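Local coordinates for putative enoyl-CoA hydratase/isomerase (PDB 3FDU), which probably acts on fatty acyl-CoA thioesters as an enoyl-CoA hydratase or isomerase of the crotonase superfamily, at residues L123-N128 against A190-T195; Q149-Q154 against A178-E183. The protein carries 4 engineered substitutions. All coordinates share one frame; numbering follows the deposited sequence.

Contact 1: L123-N128 against A190-T195; sequences LVFADN and ATAQAT
The ring of F125 lies beneath the methyl group of T191, and this pairing joins strand 123-126 to helix 188-200. The two segments run nearly antiparallel, at 152°, with axes 8.8 Å apart at their closest. T191 CG2 sits over the middle of the ring, 3.8 Å from its centroid and 7° off the normal, a CH-pi contact. The threonine torsion explains it: CG2 is anti to the backbone N, while OG1 turns back beside that N and bonds to D187 O one turn earlier. The polar branch is thus spent on the backbone at the start of the helix and the methyl is left for the aromatic face.

With CG anti to the carbonyl carbon (chi1 -55°), the F125 side chain crosses that of T191 at about a right angle, and its ring is shared by three helix residues. CD2 lies 3.9 Å from A192 CA, where a small alanine lets the ring come up to the helix backbone. At the far end F125 meets T195 tip to tip, with CZ 3.6 Å from T195 OG1. That hydroxyl donates to T191 O at 2.9 Å, and T195 N reaches the same oxygen from the opposite face of the carbonyl plane. T195 OG1 can therefore lie against the ring with its donor already spent. The other branch, T195 CG2, lies 4.0 Å from L123 CD1, which extends the apolar patch two residues back on the same strand face.

L123 and F125 also touch I103 of strand 102-106, and A192 packs on A105, so the helix covers more than one strand. A helix packed nearly antiparallel to the strand beneath it, on residues two apart, is characteristic of layered alpha/beta packing, here on the main sheet of the crotonase fold.

Contact 2: Q149-Q154 against A178-E183; sequences QLLVKQ and AGLVNE
Q154, in helix 147-155, comes nearest to G179, with CA atoms 5.9 Å apart, where the chain leaves helix 172-177 in a Schellman motif, with G179 at the positive phi of 78° that the motif needs and glycine readily adopts. The glycine brings its backbone, with no side chain between, right up to the glutamine.

Q154 holds CG anti to its backbone N (chi1 177°) and bends at chi2, which carries the carboxamide over the turn. G179 O faces the flat of this group: it lies 3.0 Å from Q154 CD and only slightly farther from both OE1 and NE2, so the approach is carbonyl to amide carbon and not a hydrogen bond. Deeper in, L151 CD1 meets L180 CD2 at 3.8 Å. The two leucine side chains cross obliquely, their ends closer than their first bonds would suggest, and L151 also rests on A160 and L164 of helix 157-166.

Two of the oxygens find their partner in another subunit: H158 of the second subunit gives its N to Q154 OE1 and its ND1 to G179 O. The glutamine-glycine pair is thus held from across the interface, consistent with trimer assembly fixing the turn and the helix end.

Both contacts are buried, but contact 1 is almost wholly apolar, an aromatic ring under a helix, whereas contact 2 sets a leucine pair beside a polar turn that faces another subunit. They hold different elements and meet at strand 123-126. L123 and F125 point to helix 188-200, while V124 and A126 look the other way, onto L180 O and V181. N182 closes the join: its N probably bonds to V124 O at 2.7 Å, and its OD1 accepts from V124 N. Loop 178-183 is thus bonded to the edge of the strand whose one face carries contact 1. E162 of the second subunit reaches both, packing on L123 and bonding to N182 ND2.

Contact 1: L123-N128 against A190-T195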
loop_
_atom_site.group_PDB
_atom_site.type_symbol
_atom_site.label_atom_id
_atom_site.label_comp_id
_atom_site.label_asym_id
_atom_site.label_seq_id
_atom_site.Cartn_x
_atom_site.Cartn_y
_atom_site.Cartn_z
ATOM N N LEU A 123 -1.863 5.404 15.100
ATOM C CA LEU A 123 -3.189 4.750 15.206
ATOM C C LEU A 123 -4.261 5.839 15.146
ATOM O O LEU A 123 -4.073 6.945 15.665
ATOM C CB LEU A 123 -3.343 4.038 16.540
ATOM C CG LEU A 123 -2.136 3.150 16.902
ATOM C CD1 LEU A 123 -2.259 2.742 18.343
ATOM C CD2 LEU A 123 -2.161 2.013 15.960
ATOM N N VAL A 124 -5.342 5.516 14.454
ATOM C CA VAL A 124 -6.439 6.422 14.289
ATOM C C VAL A 124 -7.757 5.710 14.533
ATOM O O VAL A 124 -8.004 4.633 13.945
ATOM C CB VAL A 124 -6.474 6.981 12.862
ATOM C CG1 VAL A 124 -7.657 7.939 12.723
ATOM C CG2 VAL A 124 -5.169 7.736 12.533
ATOM N N PHE A 125 -8.577 6.280 15.428
ATOM C CA PHE A 125 -9.909 5.740 15.672
ATOM C C PHE A 125 -10.961 6.771 15.248
ATOM O O PHE A 125 -10.776 7.971 15.429
ATOM C CB PHE A 125 -10.096 5.342 17.153
ATOM C CG PHE A 125 -9.045 4.374 17.641
ATOM C CD1 PHE A 125 -9.061 3.027 17.211
ATOM C CD2 PHE A 125 -8.012 4.809 18.477
ATOM C CE1 PHE A 125 -8.056 2.113 17.662
ATOM C CE2 PHE A 125 -7.056 3.899 18.937
ATOM C CZ PHE A 125 -7.086 2.555 18.498
ATOM N N ALA A 126 -12.042 6.309 14.650
ATOM C CA ALA A 126 -13.121 7.238 14.266
ATOM C C ALA A 126 -14.454 6.613 14.638
ATOM O O ALA A 126 -14.556 5.386 14.814
ATOM C CB ALA A 126 -13.076 7.486 12.756
ATOM N N ASP A 127 -15.493 7.438 14.733
ATOM C CA ASP A 127 -16.832 6.879 14.814
ATOM C C ASP A 127 -17.540 7.182 13.480
ATOM O O ASP A 127 -16.927 7.780 12.576
ATOM C CB ASP A 127 -17.590 7.389 16.074
ATOM C CG ASP A 127 -17.998 8.874 15.991
ATOM O OD1 ASP A 127 -17.980 9.485 14.876
ATOM O OD2 ASP A 127 -18.382 9.434 17.064
ATOM N N ASN A 128 -18.785 6.700 13.342
ATOM C CA ASN A 128 -19.476 6.750 12.065
ATOM C C ASN A 128 -19.916 8.157 11.696
ATOM O O ASN A 128 -20.447 8.392 10.589
ATOM C CB ASN A 128 -20.693 5.818 12.067
ATOM C CG ASN A 128 -20.982 5.223 10.676
ATOM O OD1 ASN A 128 -20.071 4.994 9.871
ATOM N ND2 ASN A 128 -22.246 4.870 10.443
ATOM N N ALA A 190 -13.129 7.331 24.191
ATOM C CA ALA A 190 -12.823 6.286 25.194
ATOM C C ALA A 190 -11.864 5.260 24.602
ATOM O O ALA A 190 -10.943 4.822 25.275
ATOM C CB ALA A 190 -14.140 5.559 25.708
ATOM N N THR A 191 -12.067 4.864 23.344
ATOM C CA THR A 191 -11.168 3.872 22.756
ATOM C C THR A 191 -9.738 4.417 22.676
ATOM O O THR A 191 -8.742 3.702 22.953
ATOM C CB THR A 191 -11.605 3.444 21.333
ATOM O OG1 THR A 191 -12.853 2.743 21.383
ATOM C CG2 THR A 191 -10.555 2.507 20.715
ATOM N N ALA A 192 -9.608 5.676 22.270
ATOM C CA ALA A 192 -8.282 6.259 22.123
ATOM C C ALA A 192 -7.576 6.287 23.505
ATOM O O ALA A 192 -6.366 6.060 23.614
ATOM C CB ALA A 192 -8.377 7.632 21.588
ATOM N N GLN A 193 -8.342 6.604 24.538
ATOM C CA GLN A 193 -7.812 6.673 25.893
ATOM C C GLN A 193 -7.437 5.274 26.405
ATOM O O GLN A 193 -6.386 5.148 26.997
ATOM C CB GLN A 193 -8.834 7.382 26.839
ATOM C CG GLN A 193 -8.533 7.192 28.337
ATOM C CD GLN A 193 -7.236 7.898 28.794
ATOM O OE1 GLN A 193 -6.777 8.872 28.186
ATOM N NE2 GLN A 193 -6.666 7.416 29.889
ATOM N N ALA A 194 -8.258 4.240 26.154
ATOM C CA ALA A 194 -7.907 2.867 26.630
ATOM C C ALA A 194 -6.675 2.312 25.931
ATOM O O ALA A 194 -5.855 1.578 26.524
ATOM C CB ALA A 194 -9.088 1.880 26.466
ATOM N N THR A 195 -6.564 2.620 24.636
ATOM C CA THR A 195 -5.389 2.249 23.878
ATOM C C THR A 195 -4.160 2.979 24.411
ATOM O O THR A 195 -3.112 2.366 24.570
ATOM C CB THR A 195 -5.629 2.487 22.353
ATOM O OG1 THR A 195 -6.805 1.789 21.979
ATOM C CG2 THR A 195 -4.538 1.896 21.485
#

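Contact 2: Q149-Q154 against A178-E183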
loop_
_atom_site.group_PDB
_atom_site.type_symbol
_atom_site.label_atom_id
_atom_site.label_comp_id
_atom_site.label_asym_id
_atom_site.label_seq_id
_atom_site.Cartn_x
_atom_site.Cartn_y
_atom_site.Cartn_z
ATOM N N GLN A 149 3.033 11.057 -1.300
ATOM C CA GLN A 149 3.724 9.783 -1.141
ATOM C C GLN A 149 3.125 8.893 -0.052
ATOM O O GLN A 149 2.917 7.708 -0.300
ATOM C CB GLN A 149 5.265 9.977 -0.909
ATOM C CG GLN A 149 5.966 10.514 -2.158
ATOM C CD GLN A 149 7.490 10.670 -1.958
ATOM O OE1 GLN A 149 8.082 9.967 -1.162
ATOM N NE2 GLN A 149 8.093 11.606 -2.679
ATOM N N LEU A 150 2.848 9.458 1.126
ATOM C CA LEU A 150 2.257 8.694 2.243
ATOM C C LEU A 150 0.852 8.142 1.980
ATOM O O LEU A 150 0.552 7.003 2.382
ATOM C CB LEU A 150 2.239 9.512 3.539
ATOM C CG LEU A 150 3.614 10.012 4.016
ATOM C CD1 LEU A 150 3.363 10.877 5.267
ATOM C CD2 LEU A 150 4.523 8.849 4.316
ATOM N N LEU A 151 -0.008 8.917 1.315
ATOM C CA LEU A 151 -1.363 8.381 1.009
ATOM C C LEU A 151 -1.269 7.301 -0.094
ATOM O O LEU A 151 -1.973 6.311 -0.066
ATOM C CB LEU A 151 -2.323 9.523 0.531
ATOM C CG LEU A 151 -3.795 9.079 0.399
ATOM C CD1 LEU A 151 -4.373 8.597 1.753
ATOM C CD2 LEU A 151 -4.691 10.228 -0.166
ATOM N N VAL A 152 -0.401 7.487 -1.092
ATOM C CA VAL A 152 -0.222 6.419 -2.097
ATOM C C VAL A 152 0.249 5.119 -1.407
ATOM O O VAL A 152 -0.205 3.999 -1.710
ATOM C CB VAL A 152 0.848 6.826 -3.197
ATOM C CG1 VAL A 152 1.282 5.594 -4.035
ATOM C CG2 VAL A 152 0.303 7.883 -4.086
ATOM N N LYS A 153 1.170 5.248 -0.466
ATOM C CA LYS A 153 1.641 4.049 0.268
ATOM C C LYS A 153 0.553 3.433 1.179
ATOM O O LYS A 153 0.395 2.219 1.230
ATOM C CB LYS A 153 2.904 4.375 1.083
ATOM C CG LYS A 153 4.168 4.504 0.156
ATOM C CD LYS A 153 5.434 4.924 0.954
ATOM C CE LYS A 153 6.549 5.349 -0.029
ATOM N NZ LYS A 153 7.792 5.790 0.683
ATOM N N GLN A 154 -0.193 4.270 1.886
ATOM C CA GLN A 154 -1.176 3.799 2.870
ATOM C C GLN A 154 -2.442 3.256 2.180
ATOM O O GLN A 154 -3.000 2.233 2.602
ATOM C CB GLN A 154 -1.519 4.937 3.842
ATOM C CG GLN A 154 -2.616 4.599 4.916
ATOM C CD GLN A 154 -2.224 3.518 5.919
ATOM O OE1 GLN A 154 -1.692 3.830 6.975
ATOM N NE2 GLN A 154 -2.532 2.257 5.622
ATOM N N ALA A 178 -9.203 2.577 3.044
ATOM C CA ALA A 178 -8.020 3.213 2.509
ATOM C C ALA A 178 -6.875 3.202 3.550
ATOM O O ALA A 178 -5.784 3.721 3.286
ATOM C CB ALA A 178 -8.358 4.660 2.146
ATOM N N GLY A 179 -7.158 2.677 4.738
ATOM C CA GLY A 179 -6.171 2.556 5.797
ATOM C C GLY A 179 -5.835 3.828 6.585
ATOM O O GLY A 179 -4.854 3.845 7.325
ATOM N N LEU A 180 -6.633 4.883 6.405
ATOM C CA LEU A 180 -6.491 6.123 7.139
ATOM C C LEU A 180 -6.970 5.968 8.581
ATOM O O LEU A 180 -6.520 6.686 9.462
ATOM C CB LEU A 180 -7.318 7.224 6.438
ATOM C CG LEU A 180 -6.728 7.759 5.099
ATOM C CD1 LEU A 180 -7.801 8.603 4.329
ATOM C CD2 LEU A 180 -5.509 8.647 5.425
ATOM N N VAL A 181 -7.928 5.056 8.799
ATOM C CA VAL A 181 -8.489 4.842 10.135
ATOM C C VAL A 181 -8.201 3.363 10.466
ATOM O O VAL A 181 -8.353 2.506 9.605
ATOM C CB VAL A 181 -10.047 5.115 10.081
ATOM C CG1 VAL A 181 -10.826 4.428 11.165
ATOM C CG2 VAL A 181 -10.357 6.649 9.994
ATOM N N ASN A 182 -7.813 3.056 11.702
ATOM C CA ASN A 182 -7.583 1.649 12.147
ATOM C C ASN A 182 -8.880 0.879 12.407
ATOM O O ASN A 182 -9.020 -0.322 12.067
ATOM C CB ASN A 182 -6.746 1.652 13.459
ATOM C CG ASN A 182 -5.284 1.980 13.191
ATOM O OD1 ASN A 182 -4.930 3.137 12.942
ATOM N ND2 ASN A 182 -4.452 0.948 13.132
ATOM N N GLU A 183 -9.838 1.554 13.035
ATOM C CA GLU A 183 -11.110 0.888 13.381
ATOM C C GLU A 183 -12.223 1.947 13.543
ATOM O O GLU A 183 -11.970 3.049 14.016
ATOM C CB GLU A 183 -10.914 0.134 14.711
ATOM C CG GLU A 183 -12.112 -0.556 15.285
ATOM C CD GLU A 183 -11.760 -1.371 16.562
ATOM O OE1 GLU A 183 -10.596 -1.311 17.034
ATOM O OE2 GLU A 183 -12.648 -2.058 17.103
#